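Local coordinates for histone-lysine N-methyltransferase, H3 lysine-9 specific SUVH6 (Arabidopsis thaliana, PDB 6A5K), which methylates histone H3, taking the methyl group from S-adenosylmethionine, and probably recognises methylated non-CG DNA through its SRA domain, at residues L14-H18 / F78-E83; V63-G67 / K106-S110; G71-G75 / V191-L195. The protein carries 1 engineered substitution. All coordinates share one frame. Residues are numbered along the deposited sequence.

Contact 1: residues L14-H18 / F78-E83; sequences LRLFH and FQYRME
Here the long N-terminal helix 5-29 packs against the part of the SRA domain where strand 77-78 leads, through a short turn, into helix 81-87. Segment 14-18 is regular α-helix, with H18 N bonded to L14 O at 2.9 Å. The register runs in opposite senses and widens along it: CA of L14 lies 7.0 Å from CA of E83, and CA of H18 lies 9.2 Å from CA of Q79. L14 points toward the partner in an mt rotamer, its CD1 4.0 Å from F78 CE2 and its CD2 3.5 Å from E83 OE1. R15 and L16 do not reach 78-83; R15 forms a salt bridge with D484 and L16 packs on helix 412-420, both in the SET domain, so this helix is wedged between the SRA and SET portions. F17, chi1 t, brings CE2 to 3.6 Å from E83 CG and 3.7 Å from Y80 CD2; its ring plane makes 82° with that of Y80, centroids 5.9 Å apart. The two segments bury 312 Å² together, with the E83 carboxylate set among L14, F17 and H18. E83 OE2 accepts Q79 N (2.7 Å) and Y80 N (2.9 Å), bridging two backbone NH groups of the turn that leads into helix 81-87, where E83 N also bonds Y80 O at 3.0 Å. H18, chi1 m and chi2 -78°, swings its imidazole to the same oxygen, NE2 to OE2 of E83 2.9 Å, a weak hydrogen bond at 129°. On the ring's other nitrogen, a water lies 2.9 Å from H18 ND1 and donates to Q79 OE1 at 2.8 Å.

Contact 2: residues V63-G67 / K106-S110; sequences VHILG and KVATS
A classic beta bulge in the SRA sheet marks this contact: T109 and S110, on strand 105-113, both face D98 of the neighbouring strand. The bulge shows in the backbone, where T109 takes phi/psi of -105/-35 while S110 returns to -159/151. Segment 63-67 crosses nearby in extended conformation from V63 to L66, yet pairs with the strand through no direct hydrogen bond; the closest CA atoms, those of L66 and T109, are 5.5 Å apart. A water spans the gap instead, accepting from G67 N at 2.9 Å and donating to T109 O at 2.8 Å. G67 has phi/psi 97/-144, angles at which a CB would collide with the preceding carbonyl. T109, chi1 p, points toward the loop and is the most covered residue: its CB lies 3.7 Å from I65 O, its OG1 3.9 Å from H64 CD2 at the imidazole edge. L66 (tp) reaches over the strand, its CD1 3.7 Å from A108 O, 4.1 Å from T109 CG2 and 4.2 Å from V107 CG2. Total burial is 208 Å². Beyond the pair, H64 NE2 hydrogen-bonds D98 OD1, and R172 NH1 binds both I65 O and G67 O, tying the loop to strand 171-176; strand 97-102 flanks the loop through M100, and helix 156-167 covers V107 and A108.

Contact 3: residues G71-G75 / V191-L195; sequences GVEVG and VYDGL
The touching parts of 71-75 and 191-195 run 110° apart, so the loop meets strand 190-205 obliquely, with CA atoms 5.3 Å apart at V74 and G194 and 5.4 Å at G75 and Y192. V74 (-49/130) followed by G75 (100/-16) has the angles of the central pair of a type II turn. That turn delivers G75 N to Y192 O at 2.7 Å and 176°, nearly linear; V74 CA lies 3.6 Å from the same oxygen in a CA-H...O contact. In the SRA sheet this bond comes just ahead of the antiparallel pairing of strand 77-78 with 190-205, and Y192 also pairs with D76 through the backbone. The Y192 side chain, chi1 t, points toward the loop, and Y192 is the most covered residue of the contact: CD2 is 3.8 Å from V72 CG1 and, at the ring edge, 3.5 Å from E73 O, while CE2 is 4.2 Å from V74 CG2. V74 CG2 also sits 3.8 Å from G194 CA; a CB on G194 would fall only 3.3 Å from that methyl. V191 CG1 lies 3.9 Å from G75 O. D193, whose CA-to-CB bond points away from the loop, salt-bridges through OD2 to R175 NE on strand 171-176.

From the N terminus, 14-18 comes first, and contact 1 closes a loop to 78-83. Before that loop ends, 63-67 opens contact 2, closed at 106-110, and 71-75 opens contact 3, closed at 191-195. Each pair of loops therefore crosses: all three opening segments precede all three closing ones, in the same order. Contact 1 joins the N-terminal helix to the SRA part; contacts 2 and 3 lay one connection, between helix 44-54 and strand 77-78, over two strands of the same sheet. Contacts 1 and 3 touch at F78 CE1 and Y192 N (4.2 Å), contacts 2 and 3 at G67 C and L195 CD2 (3.8 Å), whereas contacts 1 and 2 stay about 9 Å apart between nearest atoms.

Contact 1: residues L14-H18 / F78-E83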
ATOM      1  N   LEU A  14      -1.974  11.192   2.178  1.00 10.23           N
ATOM      2  CA  LEU A  14      -2.827  10.133   1.635  1.00 12.78           C
ATOM      3  C   LEU A  14      -3.174   9.091   2.702  1.00 14.33           C
ATOM      4  O   LEU A  14      -4.290   8.559   2.733  1.00 10.68           O
ATOM      5  CB  LEU A  14      -2.161   9.450   0.437  1.00 14.78           C
ATOM      6  CG  LEU A  14      -1.900  10.309  -0.804  1.00 15.63           C
ATOM      7  CD1 LEU A  14      -1.206   9.479  -1.895  1.00 21.29           C
ATOM      8  CD2 LEU A  14      -3.188  10.899  -1.316  1.00 14.88           C
ATOM      9  N   ARG A  15      -2.210   8.809   3.573  1.00 10.31           N
ATOM     10  CA  ARG A  15      -2.392   7.839   4.651  1.00 14.28           C
ATOM     11  C   ARG A  15      -3.462   8.344   5.628  1.00 13.31           C
ATOM     12  O   ARG A  15      -4.361   7.595   6.042  1.00 17.33           O
ATOM     13  CB  ARG A  15      -1.047   7.591   5.356  1.00 18.39           C
ATOM     14  CG  ARG A  15      -0.971   6.335   6.193  1.00 24.61           C
ATOM     15  CD  ARG A  15       0.468   6.077   6.653  1.00 20.77           C
ATOM     16  NE  ARG A  15       1.369   5.833   5.528  1.00 15.57           N
ATOM     17  CZ  ARG A  15       2.615   6.294   5.461  1.00 20.95           C
ATOM     18  NH1 ARG A  15       3.108   7.027   6.448  1.00 20.79           N
ATOM     19  NH2 ARG A  15       3.373   6.021   4.409  1.00 20.17           N
ATOM     20  N   LEU A  16      -3.373   9.625   5.976  1.00 11.52           N
ATOM     21  CA  LEU A  16      -4.365  10.274   6.824  1.00 15.01           C
ATOM     22  C   LEU A  16      -5.755  10.213   6.182  1.00 15.98           C
ATOM     23  O   LEU A  16      -6.742   9.845   6.829  1.00 14.01           O
ATOM     24  CB  LEU A  16      -3.964  11.727   7.087  1.00 18.49           C
ATOM     25  CG  LEU A  16      -4.827  12.522   8.066  1.00 24.41           C
ATOM     26  CD1 LEU A  16      -4.660  11.982   9.491  1.00 25.96           C
ATOM     27  CD2 LEU A  16      -4.486  14.011   7.990  1.00 23.36           C
ATOM     28  N   PHE A  17      -5.819  10.561   4.898  1.00 11.92           N
ATOM     29  CA  PHE A  17      -7.072  10.497   4.155  1.00 13.28           C
ATOM     30  C   PHE A  17      -7.719   9.107   4.221  1.00 14.16           C
ATOM     31  O   PHE A  17      -8.904   8.972   4.556  1.00 12.58           O
ATOM     32  CB  PHE A  17      -6.844  10.889   2.692  1.00 13.49           C
ATOM     33  CG  PHE A  17      -8.035  10.653   1.819  1.00 13.23           C
ATOM     34  CD1 PHE A  17      -9.125  11.508   1.866  1.00 15.81           C
ATOM     35  CD2 PHE A  17      -8.070   9.576   0.945  1.00 17.89           C
ATOM     36  CE1 PHE A  17     -10.227  11.300   1.059  1.00 19.90           C
ATOM     37  CE2 PHE A  17      -9.170   9.363   0.135  1.00 21.35           C
ATOM     38  CZ  PHE A  17     -10.252  10.226   0.196  1.00 20.92           C
ATOM     39  N   HIS A  18      -6.944   8.069   3.918  1.00 10.96           N
ATOM     40  CA  HIS A  18      -7.514   6.724   3.929  1.00 15.08           C
ATOM     41  C   HIS A  18      -7.871   6.264   5.339  1.00 13.75           C
ATOM     42  O   HIS A  18      -8.835   5.510   5.527  1.00 17.65           O
ATOM     43  CB  HIS A  18      -6.562   5.737   3.246  1.00 13.01           C
ATOM     44  CG  HIS A  18      -6.628   5.813   1.754  1.00 13.53           C
ATOM     45  ND1 HIS A  18      -7.650   5.234   1.029  1.00 14.15           N
ATOM     46  CD2 HIS A  18      -5.843   6.451   0.854  1.00 17.29           C
ATOM     47  CE1 HIS A  18      -7.476   5.493  -0.255  1.00 16.83           C
ATOM     48  NE2 HIS A  18      -6.391   6.234  -0.389  1.00 16.61           N
ATOM     49  N   PHE A  78      -3.701   5.767  -6.648  1.00 13.43           N
ATOM     50  CA  PHE A  78      -4.750   6.416  -5.881  1.00 11.95           C
ATOM     51  C   PHE A  78      -6.032   5.597  -6.019  1.00 13.33           C
ATOM     52  O   PHE A  78      -6.321   5.069  -7.097  1.00 17.12           O
ATOM     53  CB  PHE A  78      -4.971   7.847  -6.379  1.00 12.07           C
ATOM     54  CG  PHE A  78      -3.693   8.601  -6.613  1.00 11.99           C
ATOM     55  CD1 PHE A  78      -3.096   8.610  -7.872  1.00 12.41           C
ATOM     56  CD2 PHE A  78      -3.064   9.266  -5.570  1.00 11.19           C
ATOM     57  CE1 PHE A  78      -1.905   9.282  -8.083  1.00 14.00           C
ATOM     58  CE2 PHE A  78      -1.871   9.949  -5.777  1.00 11.08           C
ATOM     59  CZ  PHE A  78      -1.294   9.955  -7.038  1.00 11.11           C
ATOM     60  N   GLN A  79      -6.788   5.472  -4.936  1.00 12.41           N
ATOM     61  CA  GLN A  79      -8.074   4.779  -4.997  1.00 13.14           C
ATOM     62  C   GLN A  79      -9.176   5.722  -5.471  1.00 18.64           C
ATOM     63  O   GLN A  79     -10.007   5.366  -6.316  1.00 15.04           O
ATOM     64  CB  GLN A  79      -8.452   4.201  -3.633  1.00 14.50           C
ATOM     65  CG  GLN A  79      -9.753   3.395  -3.668  1.00 21.30           C
ATOM     66  CD  GLN A  79     -10.179   2.911  -2.300  1.00 20.45           C
ATOM     67  OE1 GLN A  79      -9.365   2.819  -1.384  1.00 17.65           O
ATOM     68  NE2 GLN A  79     -11.463   2.604  -2.151  1.00 17.16           N
ATOM     69  N   TYR A  80      -9.170   6.932  -4.929  1.00 14.09           N
ATOM     70  CA  TYR A  80     -10.221   7.897  -5.209  1.00 15.95           C
ATOM     71  C   TYR A  80      -9.722   9.078  -6.028  1.00 17.91           C
ATOM     72  O   TYR A  80      -8.610   9.570  -5.819  1.00 14.57           O
ATOM     73  CB  TYR A  80     -10.825   8.412  -3.909  1.00 14.56           C
ATOM     74  CG  TYR A  80     -11.482   7.362  -3.043  1.00 15.79           C
ATOM     75  CD1 TYR A  80     -12.779   6.939  -3.299  1.00 16.06           C
ATOM     76  CD2 TYR A  80     -10.825   6.830  -1.933  1.00 16.82           C
ATOM     77  CE1 TYR A  80     -13.395   6.004  -2.497  1.00 16.83           C
ATOM     78  CE2 TYR A  80     -11.440   5.884  -1.128  1.00 16.68           C
ATOM     79  CZ  TYR A  80     -12.724   5.482  -1.414  1.00 20.69           C
ATOM     80  OH  TYR A  80     -13.354   4.555  -0.623  1.00 26.19           O
ATOM     81  N   ARG A  81     -10.564   9.541  -6.944  1.00 14.33           N
ATOM     82  CA  ARG A  81     -10.274  10.744  -7.707  1.00 18.28           C
ATOM     83  C   ARG A  81     -10.020  11.928  -6.779  1.00 15.46           C
ATOM     84  O   ARG A  81      -9.202  12.798  -7.084  1.00 17.38           O
ATOM     85  CB  ARG A  81     -11.430  11.057  -8.664  1.00 23.93           C
ATOM     86  CG  ARG A  81     -11.023  11.228 -10.119  1.00 32.58           C
ATOM     87  CD  ARG A  81     -12.199  11.750 -10.927  1.00 43.57           C
ATOM     88  NE  ARG A  81     -11.881  11.981 -12.333  1.00 44.52           N
ATOM     89  CZ  ARG A  81     -12.078  11.085 -13.296  1.00 42.99           C
ATOM     90  NH1 ARG A  81     -12.585   9.892 -13.006  1.00 38.20           N
ATOM     91  NH2 ARG A  81     -11.764  11.382 -14.548  1.00 48.75           N
HETATM   92  N   MSE A  82     -10.716  11.951  -5.641  1.00 14.75           N
HETATM   93  CA  MSE A  82     -10.552  13.020  -4.649  1.00 14.94           C
HETATM   94  C   MSE A  82      -9.116  13.153  -4.123  1.00 14.40           C
HETATM   95  O   MSE A  82      -8.699  14.244  -3.704  1.00 15.60           O
HETATM   96  CB  MSE A  82     -11.508  12.799  -3.473  1.00 19.21           C
HETATM   97  CG  MSE A  82     -12.944  13.233  -3.757  1.00 35.60           C
HETATM   98 SE   MSE A  82     -13.317  15.043  -3.163  0.55 58.98          SE
HETATM   99  CE  MSE A  82     -12.697  16.003  -4.729  1.00 17.56           C
ATOM    100  N   GLU A  83      -8.362  12.055  -4.136  1.00 13.44           N
ATOM    101  CA  GLU A  83      -6.962  12.100  -3.709  1.00 12.80           C
ATOM    102  C   GLU A  83      -6.168  13.034  -4.620  1.00 12.71           C
ATOM    103  O   GLU A  83      -5.252  13.719  -4.173  1.00 12.62           O
ATOM    104  CB  GLU A  83      -6.339  10.701  -3.706  1.00 14.43           C
ATOM    105  CG  GLU A  83      -6.954   9.728  -2.700  1.00 14.74           C
ATOM    106  CD  GLU A  83      -6.329   8.337  -2.781  1.00 18.14           C
ATOM    107  OE1 GLU A  83      -5.090   8.220  -2.655  1.00 18.58           O
ATOM    108  OE2 GLU A  83      -7.072   7.354  -2.975  1.00 20.80           O
TER
HETATM  109  O   HOH W   1      -9.362   2.915   1.450  1.00 23.64           O

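Contact 2: residues V63-G67 / K106-S110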
ATOM      1  N   VAL A  63      -3.731  26.764  -5.936  1.00 41.79           N
ATOM      2  CA  VAL A  63      -2.823  26.952  -7.070  1.00 39.92           C
ATOM      3  C   VAL A  63      -2.811  25.780  -8.049  1.00 35.20           C
ATOM      4  O   VAL A  63      -3.004  24.628  -7.662  1.00 37.29           O
ATOM      5  CB  VAL A  63      -1.366  27.196  -6.606  1.00 40.11           C
ATOM      6  CG1 VAL A  63      -1.270  28.456  -5.745  1.00 44.81           C
ATOM      7  CG2 VAL A  63      -0.830  25.991  -5.857  1.00 37.50           C
ATOM      8  N   HIS A  64      -2.581  26.096  -9.322  1.00 31.13           N
ATOM      9  CA  HIS A  64      -2.355  25.094 -10.362  1.00 28.73           C
ATOM     10  C   HIS A  64      -0.858  24.941 -10.589  1.00 30.07           C
ATOM     11  O   HIS A  64      -0.112  25.917 -10.503  1.00 36.74           O
ATOM     12  CB  HIS A  64      -3.043  25.487 -11.676  1.00 30.13           C
ATOM     13  CG  HIS A  64      -4.478  25.068 -11.765  1.00 30.77           C
ATOM     14  ND1 HIS A  64      -5.502  25.785 -11.196  1.00 34.18           N
ATOM     15  CD2 HIS A  64      -5.055  24.002 -12.376  1.00 32.78           C
ATOM     16  CE1 HIS A  64      -6.655  25.179 -11.443  1.00 39.35           C
ATOM     17  NE2 HIS A  64      -6.407  24.098 -12.157  1.00 35.07           N
ATOM     18  N   ILE A  65      -0.423  23.721 -10.880  1.00 23.67           N
ATOM     19  CA  ILE A  65       0.987  23.442 -11.142  1.00 25.35           C
ATOM     20  C   ILE A  65       1.219  22.908 -12.558  1.00 26.61           C
ATOM     21  O   ILE A  65       0.541  21.976 -12.992  1.00 24.30           O
ATOM     22  CB  ILE A  65       1.544  22.414 -10.134  1.00 25.34           C
ATOM     23  CG1 ILE A  65       1.396  22.939  -8.703  1.00 30.79           C
ATOM     24  CG2 ILE A  65       3.002  22.096 -10.445  1.00 21.87           C
ATOM     25  CD1 ILE A  65       1.719  21.919  -7.640  1.00 26.64           C
ATOM     26  N   LEU A  66       2.181  23.489 -13.272  1.00 24.69           N
ATOM     27  CA  LEU A  66       2.587  22.953 -14.568  1.00 29.12           C
ATOM     28  C   LEU A  66       3.827  22.078 -14.425  1.00 29.99           C
ATOM     29  O   LEU A  66       4.867  22.537 -13.951  1.00 31.83           O
ATOM     30  CB  LEU A  66       2.851  24.084 -15.564  1.00 32.30           C
ATOM     31  CG  LEU A  66       2.858  23.720 -17.054  1.00 34.33           C
ATOM     32  CD1 LEU A  66       1.534  23.098 -17.479  1.00 28.53           C
ATOM     33  CD2 LEU A  66       3.169  24.953 -17.900  1.00 37.30           C
ATOM     34  N   GLY A  67       3.712  20.816 -14.830  1.00 24.03           N
ATOM     35  CA  GLY A  67       4.835  19.898 -14.788  1.00 24.61           C
ATOM     36  C   GLY A  67       4.852  19.023 -13.545  1.00 26.85           C
ATOM     37  O   GLY A  67       3.799  18.601 -13.060  1.00 23.38           O
ATOM     38  N   LYS A 106      -4.627  29.523 -22.159  1.00 28.12           N
ATOM     39  CA  LYS A 106      -4.714  28.505 -21.127  1.00 29.57           C
ATOM     40  C   LYS A 106      -4.166  27.218 -21.706  1.00 24.75           C
ATOM     41  O   LYS A 106      -4.397  26.918 -22.877  1.00 24.74           O
ATOM     42  CB  LYS A 106      -6.155  28.322 -20.644  1.00 34.08           C
ATOM     43  CG  LYS A 106      -6.707  29.524 -19.892  1.00 38.75           C
ATOM     44  CD  LYS A 106      -8.223  29.489 -19.819  1.00 45.46           C
ATOM     45  CE  LYS A 106      -8.764  30.669 -19.016  1.00 50.07           C
ATOM     46  NZ  LYS A 106     -10.250  30.767 -19.085  1.00 49.60           N
ATOM     47  N   VAL A 107      -3.412  26.478 -20.901  1.00 23.15           N
ATOM     48  CA  VAL A 107      -2.890  25.193 -21.330  1.00 23.39           C
ATOM     49  C   VAL A 107      -3.303  24.147 -20.318  1.00 22.20           C
ATOM     50  O   VAL A 107      -3.517  24.464 -19.147  1.00 20.72           O
ATOM     51  CB  VAL A 107      -1.354  25.196 -21.473  1.00 22.01           C
ATOM     52  CG1 VAL A 107      -0.917  26.188 -22.548  1.00 23.34           C
ATOM     53  CG2 VAL A 107      -0.680  25.491 -20.129  1.00 21.88           C
ATOM     54  N   ALA A 108      -3.432  22.905 -20.770  1.00 19.90           N
ATOM     55  CA  ALA A 108      -3.773  21.817 -19.863  1.00 18.83           C
ATOM     56  C   ALA A 108      -2.652  21.576 -18.865  1.00 19.95           C
ATOM     57  O   ALA A 108      -1.472  21.671 -19.205  1.00 20.33           O
ATOM     58  CB  ALA A 108      -4.062  20.547 -20.634  1.00 19.71           C
ATOM     59  N   THR A 109      -3.024  21.251 -17.633  1.00 17.70           N
ATOM     60  CA  THR A 109      -2.046  20.872 -16.629  1.00 17.11           C
ATOM     61  C   THR A 109      -2.085  19.367 -16.416  1.00 16.08           C
ATOM     62  O   THR A 109      -1.056  18.737 -16.157  1.00 17.23           O
ATOM     63  CB  THR A 109      -2.304  21.571 -15.297  1.00 23.98           C
ATOM     64  OG1 THR A 109      -3.671  21.359 -14.920  1.00 21.44           O
ATOM     65  CG2 THR A 109      -2.029  23.075 -15.418  1.00 23.54           C
ATOM     66  N   SER A 110      -3.277  18.786 -16.512  1.00 15.87           N
ATOM     67  CA  SER A 110      -3.380  17.350 -16.248  1.00 15.06           C
ATOM     68  C   SER A 110      -4.624  16.746 -16.866  1.00 15.17           C
ATOM     69  O   SER A 110      -5.622  17.429 -17.032  1.00 15.76           O
ATOM     70  CB  SER A 110      -3.371  17.080 -14.740  1.00 21.36           C
ATOM     71  OG  SER A 110      -4.492  17.686 -14.125  1.00 22.06           O
TER
HETATM   72  O   HOH W   2       1.560  19.738 -16.373  1.00 13.79           O

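Contact 3: residues G71-G75 / V191-L195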
ATOM      1  N   GLY A  71       7.037  15.674  -4.572  1.00 16.40           N
ATOM      2  CA  GLY A  71       6.634  14.569  -3.720  1.00 17.21           C
ATOM      3  C   GLY A  71       5.693  13.570  -4.374  1.00 15.04           C
ATOM      4  O   GLY A  71       5.299  12.587  -3.750  1.00 18.69           O
ATOM      5  N   VAL A  72       5.325  13.820  -5.628  1.00 13.42           N
ATOM      6  CA  VAL A  72       4.507  12.883  -6.385  1.00 14.37           C
ATOM      7  C   VAL A  72       5.365  12.210  -7.452  1.00 18.62           C
ATOM      8  O   VAL A  72       6.024  12.882  -8.246  1.00 19.02           O
ATOM      9  CB  VAL A  72       3.293  13.573  -7.047  1.00 17.08           C
ATOM     10  CG1 VAL A  72       2.508  12.570  -7.882  1.00 16.70           C
ATOM     11  CG2 VAL A  72       2.396  14.197  -5.989  1.00 17.65           C
ATOM     12  N   GLU A  73       5.353  10.884  -7.477  1.00 14.97           N
ATOM     13  CA  GLU A  73       6.282  10.147  -8.327  1.00 13.84           C
ATOM     14  C   GLU A  73       5.572   9.265  -9.343  1.00 14.76           C
ATOM     15  O   GLU A  73       4.506   8.717  -9.061  1.00 14.12           O
ATOM     16  CB  GLU A  73       7.223   9.304  -7.453  1.00 16.77           C
ATOM     17  CG  GLU A  73       8.049  10.149  -6.484  1.00 29.19           C
ATOM     18  CD  GLU A  73       9.035   9.335  -5.671  1.00 48.18           C
ATOM     19  OE1 GLU A  73       9.022   8.093  -5.787  1.00 61.15           O
ATOM     20  OE2 GLU A  73       9.828   9.943  -4.914  1.00 55.14           O
ATOM     21  N   VAL A  74       6.176   9.139 -10.524  1.00 12.64           N
ATOM     22  CA  VAL A  74       5.688   8.239 -11.561  1.00 15.10           C
ATOM     23  C   VAL A  74       5.415   6.854 -10.972  1.00 14.80           C
ATOM     24  O   VAL A  74       6.249   6.304 -10.256  1.00 12.68           O
ATOM     25  CB  VAL A  74       6.697   8.134 -12.723  1.00 16.23           C
ATOM     26  CG1 VAL A  74       6.346   6.982 -13.656  1.00 14.64           C
ATOM     27  CG2 VAL A  74       6.759   9.456 -13.492  1.00 23.32           C
ATOM     28  N   GLY A  75       4.232   6.314 -11.246  1.00 12.28           N
ATOM     29  CA  GLY A  75       3.852   5.013 -10.727  1.00 13.99           C
ATOM     30  C   GLY A  75       2.942   5.073  -9.509  1.00 15.01           C
ATOM     31  O   GLY A  75       2.302   4.069  -9.174  1.00 13.47           O
ATOM     32  N   VAL A 191      -3.416   5.752 -11.779  1.00 10.78           N
ATOM     33  CA  VAL A 191      -1.957   5.717 -11.741  1.00 12.24           C
ATOM     34  C   VAL A 191      -1.359   6.959 -12.390  1.00 14.03           C
ATOM     35  O   VAL A 191      -1.728   7.320 -13.513  1.00 13.94           O
ATOM     36  CB  VAL A 191      -1.411   4.458 -12.458  1.00 18.31           C
ATOM     37  CG1 VAL A 191       0.105   4.386 -12.354  1.00 10.96           C
ATOM     38  CG2 VAL A 191      -2.049   3.200 -11.883  1.00 19.13           C
ATOM     39  N   TYR A 192      -0.436   7.617 -11.689  1.00 13.41           N
ATOM     40  CA  TYR A 192       0.317   8.723 -12.276  1.00 13.00           C
ATOM     41  C   TYR A 192       1.391   8.202 -13.240  1.00 14.42           C
ATOM     42  O   TYR A 192       2.379   7.596 -12.813  1.00 13.57           O
ATOM     43  CB  TYR A 192       0.962   9.588 -11.187  1.00 11.85           C
ATOM     44  CG  TYR A 192       1.787  10.713 -11.773  1.00 14.73           C
ATOM     45  CD1 TYR A 192       1.287  11.485 -12.818  1.00 14.88           C
ATOM     46  CD2 TYR A 192       3.067  10.977 -11.315  1.00 15.49           C
ATOM     47  CE1 TYR A 192       2.035  12.498 -13.377  1.00 16.88           C
ATOM     48  CE2 TYR A 192       3.825  12.002 -11.865  1.00 17.39           C
ATOM     49  CZ  TYR A 192       3.302  12.754 -12.892  1.00 15.69           C
ATOM     50  OH  TYR A 192       4.045  13.762 -13.447  1.00 16.71           O
ATOM     51  N   ASP A 193       1.202   8.449 -14.537  1.00 14.73           N
ATOM     52  CA  ASP A 193       2.091   7.888 -15.554  1.00 13.01           C
ATOM     53  C   ASP A 193       3.129   8.886 -16.065  1.00 13.76           C
ATOM     54  O   ASP A 193       3.936   8.563 -16.941  1.00 18.46           O
ATOM     55  CB  ASP A 193       1.276   7.334 -16.725  1.00 14.16           C
ATOM     56  CG  ASP A 193       0.840   5.892 -16.500  1.00 18.96           C
ATOM     57  OD1 ASP A 193       1.380   5.235 -15.577  1.00 17.90           O
ATOM     58  OD2 ASP A 193      -0.040   5.413 -17.245  1.00 20.69           O
ATOM     59  N   GLY A 194       3.121  10.089 -15.502  1.00 15.21           N
ATOM     60  CA  GLY A 194       4.158  11.060 -15.796  1.00 15.36           C
ATOM     61  C   GLY A 194       3.756  12.175 -16.745  1.00 13.70           C
ATOM     62  O   GLY A 194       2.570  12.459 -16.948  1.00 12.84           O
ATOM     63  N   LEU A 195       4.771  12.801 -17.335  1.00 13.62           N
ATOM     64  CA  LEU A 195       4.582  13.988 -18.153  1.00 16.86           C
ATOM     65  C   LEU A 195       4.587  13.672 -19.640  1.00 18.44           C
ATOM     66  O   LEU A 195       5.409  12.891 -20.120  1.00 16.18           O
ATOM     67  CB  LEU A 195       5.667  15.021 -17.845  1.00 20.36           C
ATOM     68  CG  LEU A 195       5.721  15.525 -16.403  1.00 24.72           C
ATOM     69  CD1 LEU A 195       6.832  16.554 -16.251  1.00 26.30           C
ATOM     70  CD2 LEU A 195       4.390  16.114 -15.995  1.00 22.26           C
TER